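Local coordinates for protein beta-xylanase (Caldicellulosiruptor kristjanssonii, PDB 7NWN) that probably binds plant cell-wall polysaccharide through a calcium-containing family 9 carbohydrate-binding module of a multimodular, hyperthermostable xylanase-glucuronoyl esterase, at residues T87-D92 with A175-T180; S93-L98 with Q167-D172; L81-S86 with R116-N121; T55-K60 with V76-L81; R49-T54 with A179-F184. All coordinates share one frame; numbering follows the deposited sequence.

Contact 1 of 5, residues T87-D92 with A175-T180. With CA (calcium ion), chain Q.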
# COMPACT_ATOMS: atom_id res chain seq x y z
N THR A 87 6.44 6.58 18.46
CA THR A 87 5.65 7.19 17.41
C THR A 87 5.68 6.27 16.19
O THR A 87 6.76 6.01 15.64
CB THR A 87 6.20 8.58 17.00
OG1 THR A 87 6.25 9.37 18.18
CG2 THR A 87 5.33 9.30 15.99
N PRO A 88 4.50 5.77 15.74
CA PRO A 88 4.42 4.83 14.61
C PRO A 88 5.18 5.21 13.34
O PRO A 88 5.87 4.34 12.79
CB PRO A 88 2.91 4.65 14.37
CG PRO A 88 2.30 4.93 15.76
CD PRO A 88 3.19 6.01 16.35
N TYR A 89 5.09 6.49 12.91
CA TYR A 89 5.71 6.82 11.64
C TYR A 89 7.22 7.02 11.84
O TYR A 89 7.92 7.22 10.84
CB TYR A 89 5.12 8.05 10.97
CG TYR A 89 5.24 9.33 11.77
CD1 TYR A 89 6.41 10.11 11.73
CD2 TYR A 89 4.17 9.78 12.53
CE1 TYR A 89 6.50 11.29 12.45
CE2 TYR A 89 4.25 10.96 13.25
CZ TYR A 89 5.42 11.71 13.22
OH TYR A 89 5.49 12.88 13.92
N GLN A 90 7.69 6.95 13.10
CA GLN A 90 9.14 6.99 13.35
C GLN A 90 9.75 5.58 13.42
O GLN A 90 10.87 5.41 13.90
CB GLN A 90 9.45 7.83 14.59
CG GLN A 90 9.07 9.29 14.40
CD GLN A 90 10.25 10.21 14.65
OE1 GLN A 90 11.29 10.14 13.99
NE2 GLN A 90 10.10 11.03 15.67
N GLN A 91 9.00 4.56 12.97
CA GLN A 91 9.50 3.19 12.83
C GLN A 91 9.57 2.85 11.34
O GLN A 91 8.79 3.37 10.53
CB GLN A 91 8.56 2.22 13.55
CG GLN A 91 8.14 2.68 14.95
CD GLN A 91 7.01 1.85 15.51
OE1 GLN A 91 6.42 1.02 14.82
NE2 GLN A 91 6.66 2.07 16.78
N ASP A 92 10.43 1.90 11.00
CA ASP A 92 10.48 1.43 9.62
C ASP A 92 9.12 0.77 9.31
O ASP A 92 8.75 -0.16 9.99
CB ASP A 92 11.58 0.40 9.46
CG ASP A 92 12.97 1.01 9.30
OD1 ASP A 92 13.15 1.88 8.44
OD2 ASP A 92 13.85 0.61 10.04
N ALA A 175 16.63 5.22 16.18
CA ALA A 175 15.22 5.06 16.55
C ALA A 175 14.37 6.29 16.20
O ALA A 175 13.47 6.68 16.95
CB ALA A 175 15.12 4.67 18.00
N ARG A 176 14.66 6.91 15.06
CA ARG A 176 13.94 8.06 14.52
C ARG A 176 13.80 7.85 13.01
O ARG A 176 14.72 7.35 12.37
CB ARG A 176 14.82 9.32 14.60
CG ARG A 176 14.67 10.13 15.88
CD ARG A 176 15.75 10.02 16.93
NE ARG A 176 17.05 10.26 16.30
CZ ARG A 176 17.85 11.30 16.56
NH1 ARG A 176 17.49 12.20 17.45
NH2 ARG A 176 19.02 11.40 15.93
N ARG A 177 12.75 8.42 12.41
CA ARG A 177 12.69 8.45 10.95
C ARG A 177 13.70 9.46 10.41
O ARG A 177 13.75 10.58 10.90
CB ARG A 177 11.26 8.79 10.49
CG ARG A 177 11.15 8.88 8.97
CD ARG A 177 9.68 8.92 8.54
NE ARG A 177 9.29 10.32 8.59
CZ ARG A 177 8.06 10.80 8.40
NH1 ARG A 177 7.05 9.98 8.14
NH2 ARG A 177 7.86 12.10 8.49
N VAL A 178 14.46 9.07 9.39
CA VAL A 178 15.43 9.92 8.74
C VAL A 178 15.06 10.17 7.29
O VAL A 178 15.72 11.00 6.68
CB VAL A 178 16.87 9.40 8.88
CG1 VAL A 178 17.24 9.28 10.35
CG2 VAL A 178 17.11 8.06 8.19
N ALA A 179 14.10 9.41 6.74
CA ALA A 179 13.76 9.56 5.33
C ALA A 179 12.35 9.02 5.06
O ALA A 179 11.85 8.22 5.83
CB ALA A 179 14.78 8.91 4.44
N THR A 180 11.74 9.51 3.97
CA THR A 180 10.49 9.01 3.45
C THR A 180 10.68 8.75 1.98
O THR A 180 11.51 9.40 1.33
CB THR A 180 9.28 9.92 3.66
OG1 THR A 180 9.53 11.15 2.97
CG2 THR A 180 8.93 10.14 5.12
CA CA Q . 15.68 1.48 8.46
O HOH W 1 17.99 2.46 7.80
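The guanidinium of Arg177 is flanked on both faces. Tyr89 CD1 lies over one face and Thr180 CG2 over the opposite face, each displaced toward the rim. The nearest side-chain atoms of the first pair are Tyr89 CD1 and Arg177 NH1, 3.6 Å apart. Ring and guanidinium planes are turned 41° from each other, and the two side chains cross at about a right angle. This is not a flat stack. Thr87 CG2 covers part of one face of the Tyr89 ring. Lower on the arginine chain, CD of Arg177 comes 3.4 Å from Tyr89 O.

Gln90 makes the polar link. Its OE1 accepts a hydrogen bond from Arg177 N at 2.8 Å, in the carbonyl plane and on a lone pair. The Gln90 chain bends at chi2 (-124°), which swings the amide in toward residues 175-180. The same OE1 lies 3.4 Å from Arg176 CA.

Further partners fix the ends. Arg177 NH1 bonds Asn169 OD1, and its NE bonds a hexaethylene glycol, probably from the crystallisation liquor. At the end of the loop, Asp92 OD1 and OD2 both bind calcium, together with Asp78, Val80 and Ala171.

The loop is therefore tied to residues 176-177 through a side-chain amide and not by strand pairing. The bond to Asn169 and the two covered faces should restrict rotation of the positively charged group at this surface.

Contact 2 of 5, residues S93-L98 with Q167-D172. With CA (calcium ion), chain Q.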
# COMPACT_ATOMS: atom_id res chain seq x y z
N SER A 93 8.40 1.31 8.33
CA SER A 93 6.98 1.02 8.17
C SER A 93 6.59 1.44 6.76
O SER A 93 7.34 2.17 6.10
CB SER A 93 6.15 1.71 9.26
OG SER A 93 6.37 3.10 9.24
N VAL A 94 5.46 0.91 6.29
CA VAL A 94 4.90 1.38 5.04
C VAL A 94 3.51 1.96 5.33
O VAL A 94 2.86 1.54 6.27
CB VAL A 94 4.84 0.30 3.94
CG1 VAL A 94 6.19 -0.35 3.65
CG2 VAL A 94 3.78 -0.72 4.20
N GLU A 95 3.06 2.94 4.54
CA GLU A 95 1.74 3.53 4.74
C GLU A 95 1.00 3.48 3.41
O GLU A 95 1.61 3.63 2.34
CB GLU A 95 1.89 5.00 5.10
CG GLU A 95 2.62 5.22 6.43
CD GLU A 95 2.69 6.64 6.92
OE1 GLU A 95 2.07 7.53 6.29
OE2 GLU A 95 3.37 6.87 7.93
N ILE A 96 -0.31 3.23 3.51
CA ILE A 96 -1.19 3.08 2.36
C ILE A 96 -2.33 4.07 2.59
O ILE A 96 -2.90 4.09 3.66
CB ILE A 96 -1.70 1.62 2.22
CG1 ILE A 96 -0.51 0.68 1.92
CG2 ILE A 96 -2.75 1.48 1.09
CD1 ILE A 96 -0.80 -0.75 2.35
N PHE A 97 -2.61 4.87 1.57
CA PHE A 97 -3.67 5.87 1.59
C PHE A 97 -4.66 5.51 0.48
O PHE A 97 -4.22 5.16 -0.61
CB PHE A 97 -3.05 7.22 1.25
CG PHE A 97 -1.88 7.70 2.09
CD1 PHE A 97 -0.61 7.17 1.91
CD2 PHE A 97 -2.06 8.70 3.04
CE1 PHE A 97 0.48 7.66 2.63
CE2 PHE A 97 -0.98 9.21 3.77
CZ PHE A 97 0.29 8.68 3.56
N LEU A 98 -5.97 5.62 0.76
CA LEU A 98 -7.00 5.36 -0.24
C LEU A 98 -8.12 6.41 -0.15
O LEU A 98 -8.63 6.69 0.94
CB LEU A 98 -7.56 3.95 -0.02
CG LEU A 98 -8.35 3.37 -1.20
CD1 LEU A 98 -7.45 3.10 -2.41
CD2 LEU A 98 -9.08 2.09 -0.75
N GLN A 167 3.70 5.17 0.85
CA GLN A 167 4.86 5.78 1.50
C GLN A 167 5.65 4.72 2.31
O GLN A 167 5.08 3.85 2.96
CB GLN A 167 4.37 6.84 2.49
CG GLN A 167 5.52 7.70 3.03
CD GLN A 167 4.94 8.83 3.85
OE1 GLN A 167 4.19 9.69 3.36
NE2 GLN A 167 5.26 8.82 5.13
N VAL A 168 6.99 4.88 2.30
CA VAL A 168 7.84 4.13 3.20
C VAL A 168 8.43 5.15 4.17
O VAL A 168 8.97 6.15 3.73
CB VAL A 168 8.97 3.47 2.40
CG1 VAL A 168 10.05 2.84 3.29
CG2 VAL A 168 8.40 2.47 1.40
N ASN A 169 8.39 4.83 5.46
CA ASN A 169 9.14 5.54 6.49
C ASN A 169 10.42 4.74 6.78
O ASN A 169 10.35 3.55 7.11
CB ASN A 169 8.31 5.57 7.76
CG ASN A 169 6.99 6.30 7.52
OD1 ASN A 169 6.97 7.36 6.87
ND2 ASN A 169 5.91 5.78 8.06
N GLU A 170 11.57 5.41 6.61
CA GLU A 170 12.85 4.82 6.93
C GLU A 170 13.40 5.38 8.24
O GLU A 170 13.65 6.59 8.32
CB GLU A 170 13.94 5.08 5.91
CG GLU A 170 15.17 4.28 6.42
CD GLU A 170 16.45 4.78 5.84
OE1 GLU A 170 16.39 5.57 4.84
OE2 GLU A 170 17.48 4.40 6.39
N ALA A 171 13.59 4.49 9.21
CA ALA A 171 14.16 4.84 10.51
C ALA A 171 15.59 4.32 10.58
O ALA A 171 15.88 3.32 9.94
CB ALA A 171 13.36 4.28 11.65
N ASP A 172 16.45 4.92 11.42
CA ASP A 172 17.83 4.43 11.54
C ASP A 172 18.07 3.90 12.95
O ASP A 172 17.13 3.83 13.76
CB ASP A 172 18.83 5.50 11.08
CG ASP A 172 18.97 6.67 12.05
OD1 ASP A 172 18.27 6.72 13.13
OD2 ASP A 172 19.79 7.53 11.73
CA CA Q . 15.68 1.48 8.46
O HOH W 1 17.99 2.46 7.80
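Asn169 ND2 spends its two N-H bonds on residues 93-98. One goes to Ser93 OG at 3.0 Å, the other to Glu95 OE2 at 2.8 Å. Both are nearly straight (167° and 172°), and both acceptors lie in the amide plane of Asn169. Glu95 OE2 is met from above its carboxylate plane. Ser93 OG sits between its own backbone N and carbonyl carbon (chi1 57°), which places it beside the asparagine. It also bonds Gln91 O. Asn169 OD1 in turn accepts from Gln167 NE2 at 2.8 Å.

Glu95 has further partners. Its OE1 bonds His114 NE2, and its OE2 forms a salt bridge with Arg116. These neighbours would be expected to stabilise the buried carboxylate as an anion. A leucine at Asn169 would probably leave Ser93 OG and Glu95 OE2 without this donor and Gln167 NE2 without its acceptor.

Gln167 runs alongside Glu95, and its CB meets the edge of the Phe97 ring, 4.0 Å from CE1 of Phe97. On the other face, Val94 CG1 touches Val168 CG2 at 4.2 Å, and Val94 packs on Tyr144 and Val146 of the opposing sheet. Ser93 with Asn169 and Glu95 with Gln167 are hydrogen-bonded pairs. The shortest of their backbone bonds joins Glu95 N to Gln167 O at 2.7 Å.

Beyond the pairing, Ala171 O binds calcium at 2.4 Å. The arrangement is antiparallel strand pairing in a beta-sandwich, the fold of family 9 modules, with valines packed toward the opposing sheet and a buried polar network, beside Phe97, on the other face.

Contact 3 of 5, residues L81-S86 with R116-N121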
# COMPACT_ATOMS: atom_id res chain seq x y z
N LEU A 81 16.74 -2.22 10.40
CA LEU A 81 15.34 -2.09 10.77
C LEU A 81 15.25 -1.63 12.22
O LEU A 81 15.84 -2.23 13.11
CB LEU A 81 14.59 -3.41 10.58
CG LEU A 81 14.67 -3.95 9.15
CD1 LEU A 81 13.87 -5.24 9.03
CD2 LEU A 81 14.19 -2.88 8.14
N ASN A 82 14.45 -0.59 12.44
CA ASN A 82 14.28 -0.05 13.77
C ASN A 82 12.81 0.31 14.00
O ASN A 82 12.18 0.93 13.16
CB ASN A 82 15.19 1.18 13.94
CG ASN A 82 15.18 1.57 15.39
OD1 ASN A 82 14.19 2.13 15.90
ND2 ASN A 82 16.25 1.20 16.09
N SER A 83 12.28 -0.12 15.12
CA SER A 83 10.93 0.22 15.53
C SER A 83 10.94 0.52 17.03
O SER A 83 9.90 0.34 17.68
CB SER A 83 9.95 -0.92 15.26
OG SER A 83 10.41 -2.17 15.74
N ALA A 84 12.06 1.04 17.56
CA ALA A 84 12.11 1.37 18.99
C ALA A 84 11.33 2.66 19.36
O ALA A 84 10.80 2.74 20.45
CB ALA A 84 13.53 1.36 19.50
N ASN A 85 11.15 3.63 18.43
CA ASN A 85 10.39 4.86 18.71
C ASN A 85 8.93 4.53 18.97
O ASN A 85 8.37 3.72 18.25
CB ASN A 85 10.50 5.85 17.54
CG ASN A 85 10.20 7.29 17.92
OD1 ASN A 85 9.12 7.62 18.41
ND2 ASN A 85 11.17 8.16 17.69
N SER A 86 8.27 5.18 19.95
CA SER A 86 6.86 4.88 20.20
C SER A 86 5.93 5.59 19.21
O SER A 86 4.74 5.29 19.15
CB SER A 86 6.47 5.20 21.62
OG SER A 86 6.67 6.58 21.81
N ARG A 116 -1.01 2.05 8.25
CA ARG A 116 0.45 1.92 8.38
C ARG A 116 0.70 0.53 8.97
O ARG A 116 -0.10 0.07 9.79
CB ARG A 116 1.00 2.98 9.37
CG ARG A 116 2.52 3.01 9.55
CD ARG A 116 2.98 4.06 10.62
NE ARG A 116 2.65 5.43 10.17
CZ ARG A 116 1.57 6.13 10.54
NH1 ARG A 116 0.72 5.65 11.44
NH2 ARG A 116 1.35 7.31 9.98
N VAL A 117 1.80 -0.13 8.54
CA VAL A 117 2.21 -1.38 9.16
C VAL A 117 3.74 -1.37 9.17
O VAL A 117 4.36 -0.95 8.18
CB VAL A 117 1.64 -2.63 8.42
CG1 VAL A 117 1.94 -2.63 6.93
CG2 VAL A 117 2.02 -3.95 9.07
N ASN A 118 4.32 -1.72 10.32
CA ASN A 118 5.78 -1.80 10.41
C ASN A 118 6.29 -3.20 10.04
O ASN A 118 5.49 -4.11 9.81
CB ASN A 118 6.25 -1.31 11.79
CG ASN A 118 6.08 -2.30 12.93
OD1 ASN A 118 5.75 -3.46 12.75
ND2 ASN A 118 6.36 -1.84 14.15
N TYR A 119 7.62 -3.40 10.03
CA TYR A 119 8.21 -4.63 9.52
C TYR A 119 7.88 -5.79 10.46
O TYR A 119 7.99 -6.91 10.00
CB TYR A 119 9.74 -4.51 9.32
CG TYR A 119 10.47 -4.17 10.59
CD1 TYR A 119 10.58 -2.86 11.03
CD2 TYR A 119 10.92 -5.18 11.43
CE1 TYR A 119 11.21 -2.55 12.23
CE2 TYR A 119 11.57 -4.88 12.63
CZ TYR A 119 11.70 -3.56 13.04
OH TYR A 119 12.28 -3.25 14.26
N ASN A 120 7.47 -5.54 11.73
CA ASN A 120 7.02 -6.58 12.67
C ASN A 120 5.51 -6.83 12.58
O ASN A 120 4.94 -7.52 13.45
CB ASN A 120 7.38 -6.26 14.13
CG ASN A 120 8.86 -6.43 14.36
OD1 ASN A 120 9.48 -7.30 13.74
ND2 ASN A 120 9.43 -5.55 15.16
N ASN A 121 4.88 -6.22 11.57
CA ASN A 121 3.45 -6.42 11.30
C ASN A 121 2.53 -5.70 12.29
O ASN A 121 1.33 -6.05 12.38
CB ASN A 121 3.04 -7.89 11.29
CG ASN A 121 1.80 -8.07 10.42
OD1 ASN A 121 1.68 -7.43 9.38
ND2 ASN A 121 0.91 -8.97 10.82
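A type I beta turn from Asn118 to Asn121 follows strand 112-118 and brings Tyr119 against loop 81-86, with the CA atoms of Tyr119 and Leu81 7.7 Å apart. The loop crosses from one sheet of the beta-sandwich to the other. Leu81 CB sits over the centre of the Tyr119 ring in a CH-pi contact, 3.8 Å from the ring centroid and only 9° off the normal. Leu81 CD1 lies farther along the ring, 3.8 Å from Tyr119 CD2. The two side chains run past each other in opposite directions. Tyr119 CG is placed between its backbone N and carbonyl carbon (chi1 60°), and from there the ring extends to the loop.

At its far end, Tyr119 OH is hydrogen-bonded to Ser83 OG at 2.6 Å. The backbone of Asn82 and Ser83 meets the ring edge near its plane. With an alanine at Tyr119, Ser83 OG would probably lose its hydroxyl mate and Leu81 the ring it rests on.

The loop is also held at Asn82, whose N donates to the calcium ligand Asp92. Within the loop, in an Asx turn, Asn82 OD1 accepts from Ala84 N at 2.9 Å, with the donor above the carbonyl plane.

Contact 4 of 5, residues T55-K60 with V76-L81. With CA (calcium ion), chain Q.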
# COMPACT_ATOMS: atom_id res chain seq x y z
N THR A 55 19.40 8.15 0.88
CA THR A 55 19.28 6.99 1.75
C THR A 55 19.58 5.75 0.91
O THR A 55 19.37 5.78 -0.30
CB THR A 55 17.86 6.86 2.34
OG1 THR A 55 17.88 5.70 3.16
CG2 THR A 55 16.76 6.75 1.31
N GLN A 56 20.05 4.66 1.51
CA GLN A 56 20.21 3.46 0.69
C GLN A 56 18.95 2.59 0.75
O GLN A 56 18.92 1.51 0.16
CB GLN A 56 21.43 2.63 1.10
CG GLN A 56 22.72 3.39 1.30
CD GLN A 56 23.55 3.39 0.05
OE1 GLN A 56 23.25 4.08 -0.92
NE2 GLN A 56 24.61 2.59 0.07
N THR A 57 17.92 3.05 1.49
CA THR A 57 16.63 2.37 1.50
C THR A 57 15.90 2.60 0.18
O THR A 57 15.91 3.70 -0.34
CB THR A 57 15.76 2.83 2.67
OG1 THR A 57 16.51 2.39 3.79
CG2 THR A 57 14.36 2.24 2.71
N ASN A 58 15.33 1.54 -0.40
CA ASN A 58 14.48 1.69 -1.57
C ASN A 58 13.37 0.66 -1.45
O ASN A 58 13.42 -0.19 -0.56
CB ASN A 58 15.22 1.65 -2.91
CG ASN A 58 15.98 0.35 -3.07
OD1 ASN A 58 15.42 -0.64 -3.51
ND2 ASN A 58 17.23 0.35 -2.66
N ALA A 59 12.35 0.78 -2.32
CA ALA A 59 11.16 -0.03 -2.17
C ALA A 59 10.48 -0.18 -3.52
O ALA A 59 10.73 0.59 -4.44
CB ALA A 59 10.21 0.61 -1.18
N LYS A 60 9.58 -1.17 -3.58
CA LYS A 60 8.71 -1.37 -4.72
C LYS A 60 7.40 -1.93 -4.19
O LYS A 60 7.32 -2.42 -3.06
CB LYS A 60 9.41 -2.28 -5.72
CG LYS A 60 10.08 -3.52 -5.12
CD LYS A 60 10.84 -4.38 -6.14
CE LYS A 60 11.71 -5.50 -5.59
NZ LYS A 60 12.42 -6.21 -6.69
N VAL A 76 10.75 -3.78 0.76
CA VAL A 76 11.62 -2.68 1.11
C VAL A 76 13.04 -3.24 1.29
O VAL A 76 13.23 -4.13 2.11
CB VAL A 76 11.13 -2.00 2.42
CG1 VAL A 76 12.05 -0.84 2.83
CG2 VAL A 76 9.67 -1.51 2.31
N TYR A 77 14.00 -2.66 0.57
CA TYR A 77 15.41 -2.85 0.83
C TYR A 77 15.85 -1.81 1.87
O TYR A 77 15.78 -0.61 1.61
CB TYR A 77 16.19 -2.72 -0.48
CG TYR A 77 17.69 -2.78 -0.29
CD1 TYR A 77 18.36 -3.99 -0.26
CD2 TYR A 77 18.42 -1.60 -0.11
CE1 TYR A 77 19.74 -4.05 -0.06
CE2 TYR A 77 19.79 -1.64 0.12
CZ TYR A 77 20.44 -2.87 0.14
OH TYR A 77 21.79 -2.91 0.37
N ASP A 78 16.27 -2.30 3.04
CA ASP A 78 16.58 -1.49 4.18
C ASP A 78 17.48 -2.31 5.10
O ASP A 78 17.00 -3.18 5.82
CB ASP A 78 15.31 -1.04 4.90
CG ASP A 78 15.52 -0.04 6.04
OD1 ASP A 78 16.69 0.33 6.37
OD2 ASP A 78 14.50 0.37 6.59
N PRO A 79 18.80 -2.06 5.07
CA PRO A 79 19.76 -2.82 5.89
C PRO A 79 19.71 -2.63 7.42
O PRO A 79 20.25 -3.46 8.16
CB PRO A 79 21.12 -2.46 5.27
CG PRO A 79 20.89 -1.07 4.67
CD PRO A 79 19.44 -1.07 4.19
N VAL A 80 19.00 -1.61 7.91
CA VAL A 80 18.84 -1.45 9.36
C VAL A 80 17.35 -1.28 9.68
O VAL A 80 16.78 -0.28 9.35
CB VAL A 80 19.65 -0.25 9.89
CG1 VAL A 80 19.49 -0.10 11.40
CG2 VAL A 80 21.13 -0.30 9.49
N LEU A 81 16.74 -2.22 10.40
CA LEU A 81 15.34 -2.09 10.77
C LEU A 81 15.25 -1.63 12.22
O LEU A 81 15.84 -2.23 13.11
CB LEU A 81 14.59 -3.41 10.58
CG LEU A 81 14.67 -3.95 9.15
CD1 LEU A 81 13.87 -5.24 9.03
CD2 LEU A 81 14.19 -2.88 8.14
CA CA Q . 15.68 1.48 8.46
O HOH W 1 17.99 2.46 7.80
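Thr57 OG1 gives a weak hydrogen bond to Asp78 OD1, 3.3 Å away, and so reaches a carboxylate that binds calcium. Asp78 holds the metal with both oxygens, OD1 at 2.6 Å and OD2 at 2.5 Å. Val80 O is a third ligand, 2.2 Å from the calcium ion. A water, Asp92 and Ala171 O complete the site. CG of Asp78 is anti to the backbone N (chi1 -174°), which carries the carboxylate out to the ion.

The next layer is the pairing of the hairpin strands 58-66 and 69-77. Asn58 and Tyr77 form a hydrogen-bonded antiparallel pair. Asn58 N donates to Tyr77 O at 3.0 Å, and Tyr77 N donates to Asn58 O at 2.8 Å. This fixes Tyr77 just before Asp78 in the chain.

On the face with Asn58 and Tyr77, the amide and ring planes are only 14° apart, and the two side chains pass at a slant. Gln56 O approaches the Tyr77 ring at its edge, in plane, 3.2 Å from CD2 of Tyr77. Ala59 and Val76 make the apolar other face, where Ala59 CB touches Val76 CG2 at 4.1 Å. Just before the strand, Thr57 CG2 leans on Val76 CG1. Ala59 also packs on Val168 of the opposing sheet.

The calcium thus lies where the hairpin ends. Its charge probably allows the carboxylates of Asp78 and Asp92 to come close together. Asp78 is placed by the strand pairing just before it, and its carboxylate is held by two metal bonds, with weak hydrogen bonds from Thr57 OG1 and Val80 N added at OD1.

Contact 5 of 5, residues R49-T54 with A179-F184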
# COMPACT_ATOMS: atom_id res chain seq x y z
N ARG A 49 9.68 6.95 -6.32
CA ARG A 49 10.97 7.61 -6.54
C ARG A 49 11.06 8.99 -5.87
O ARG A 49 11.98 9.73 -6.12
CB ARG A 49 11.17 7.75 -8.06
CG ARG A 49 11.54 6.43 -8.72
CD ARG A 49 11.42 6.64 -10.20
NE ARG A 49 11.38 5.36 -10.91
CZ ARG A 49 12.38 4.49 -11.00
NH1 ARG A 49 13.55 4.74 -10.42
NH2 ARG A 49 12.21 3.38 -11.69
N ILE A 50 10.11 9.36 -5.01
CA ILE A 50 10.12 10.64 -4.31
C ILE A 50 10.74 10.42 -2.93
O ILE A 50 10.09 9.96 -2.00
CB ILE A 50 8.68 11.23 -4.22
CG1 ILE A 50 8.05 11.39 -5.62
CG2 ILE A 50 8.59 12.48 -3.34
CD1 ILE A 50 6.58 11.79 -5.62
N TYR A 51 12.02 10.78 -2.82
CA TYR A 51 12.77 10.64 -1.60
C TYR A 51 12.83 12.01 -0.91
O TYR A 51 13.13 12.98 -1.57
CB TYR A 51 14.19 10.23 -1.98
CG TYR A 51 14.28 8.79 -2.41
CD1 TYR A 51 14.00 8.40 -3.71
CD2 TYR A 51 14.68 7.82 -1.51
CE1 TYR A 51 14.10 7.07 -4.09
CE2 TYR A 51 14.79 6.49 -1.87
CZ TYR A 51 14.48 6.12 -3.16
OH TYR A 51 14.58 4.80 -3.46
N SER A 52 12.57 12.06 0.40
CA SER A 52 12.76 13.24 1.22
C SER A 52 14.23 13.63 1.36
O SER A 52 14.51 14.80 1.61
CB SER A 52 12.14 13.07 2.59
OG SER A 52 12.86 12.10 3.34
N ALA A 53 15.14 12.64 1.23
CA ALA A 53 16.58 12.81 1.41
C ALA A 53 17.30 11.57 0.88
O ALA A 53 16.66 10.55 0.67
CB ALA A 53 16.95 12.99 2.86
N THR A 54 18.62 11.64 0.72
CA THR A 54 19.35 10.49 0.21
C THR A 54 19.40 9.43 1.30
O THR A 54 19.42 9.76 2.48
CB THR A 54 20.77 10.86 -0.27
OG1 THR A 54 21.42 11.28 0.92
CG2 THR A 54 20.80 11.98 -1.29
N ALA A 179 14.10 9.41 6.74
CA ALA A 179 13.76 9.56 5.33
C ALA A 179 12.35 9.02 5.06
O ALA A 179 11.85 8.22 5.83
CB ALA A 179 14.78 8.91 4.44
N THR A 180 11.74 9.51 3.97
CA THR A 180 10.49 9.01 3.45
C THR A 180 10.68 8.75 1.98
O THR A 180 11.51 9.40 1.33
CB THR A 180 9.28 9.92 3.66
OG1 THR A 180 9.53 11.15 2.97
CG2 THR A 180 8.93 10.14 5.12
N ILE A 181 9.93 7.76 1.50
CA ILE A 181 9.79 7.51 0.07
C ILE A 181 8.30 7.54 -0.26
O ILE A 181 7.50 6.95 0.46
CB ILE A 181 10.43 6.18 -0.32
CG1 ILE A 181 11.78 5.96 0.39
CG2 ILE A 181 10.55 6.09 -1.84
CD1 ILE A 181 12.47 4.66 0.00
N ASN A 182 7.95 8.27 -1.33
CA ASN A 182 6.56 8.39 -1.76
C ASN A 182 6.41 8.01 -3.23
O ASN A 182 7.37 8.14 -4.00
CB ASN A 182 5.99 9.78 -1.52
CG ASN A 182 5.71 9.99 -0.06
OD1 ASN A 182 6.65 10.23 0.71
ND2 ASN A 182 4.45 9.81 0.33
N MET A 183 5.22 7.52 -3.59
CA MET A 183 4.93 7.18 -4.97
C MET A 183 4.55 8.48 -5.72
O MET A 183 5.13 8.77 -6.75
CB MET A 183 3.80 6.12 -5.09
CG MET A 183 3.51 5.70 -6.55
SD MET A 183 4.92 4.93 -7.30
CE MET A 183 4.75 5.53 -8.97
N PHE A 184 3.61 9.24 -5.14
CA PHE A 184 2.89 10.31 -5.82
C PHE A 184 3.07 11.70 -5.18
O PHE A 184 3.24 12.67 -5.89
CB PHE A 184 1.40 9.97 -5.89
CG PHE A 184 1.08 8.84 -6.83
CD1 PHE A 184 1.47 8.88 -8.17
CD2 PHE A 184 0.41 7.70 -6.37
CE1 PHE A 184 1.17 7.83 -9.05
CE2 PHE A 184 0.09 6.68 -7.25
CZ PHE A 184 0.49 6.73 -8.58
O HOH W 2 7.52 8.20 -7.50
O HOH W 3 9.19 11.17 0.26
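A short strand, 50-51, pairs antiparallel with strand 177-182 at the margin of the larger sheet of the sandwich. Ile50 and Asn182 form the hydrogen-bonded pair, with Ile50 N to Asn182 O at 3.2 Å and Asn182 N to Ile50 O at 2.8 Å. Ser52 N donates to Thr180 O at 3.0 Å. The return bond is different. Thr180 N goes to the side-chain oxygen Ser52 OG, 2.9 Å away, instead of to a backbone carbonyl. Ser52 OG stands between its backbone N and carbonyl carbon (chi1 68°), and this turns it to the Thr180 N-H.

Tyr51 and Ile181 lie side by side on one face of the sheet. Ile181 CG2 stands over the ring centre in a CH-pi contact, 4.2 Å from the centroid, and Ile181 CD1 comes 3.5 Å from Tyr51 CE2. On the other face, Ile50 CB meets Asn182 CB. The far end of Ile50 reaches past them, its CD1 3.5 Å from Met183 O.

One water links Arg49 N to Met183 O. Another lies near Ile50 O, Thr180 OG1 and Asn182 OD1 and may share its protons among them. Asn182 ND2 bonds Glu165 and Gln167 on the neighbouring strand.

Ser52 OG takes the place of a strand carbonyl where regular pairing stops. Backbone bonds and a serine hydroxyl thus hold the short strand, while the Tyr51 ring and Ile181 add apolar contact.

How the contacts relate
Contact 4 closes first along the chain, before contacts 1, 2 and 3 open, and it lies within the loop closed by contact 5. Contact 2 is nested inside contact 1, and contact 3 crosses both. Contacts 1, 2, 3 and 5 reach the larger sheet. Contact 4 belongs to the hairpin of the four-stranded sheet that faces it. Contacts 1 and 5 share strand 177-182, which neighbours strand 161-171 of contact 2. Centres of contacts 1 and 2 are about 8 Å apart, those of contacts 3 and 5 about 18 Å. One calcium ion joins contacts 1, 2 and 4, so it ties both sheets together at this end of the sandwich.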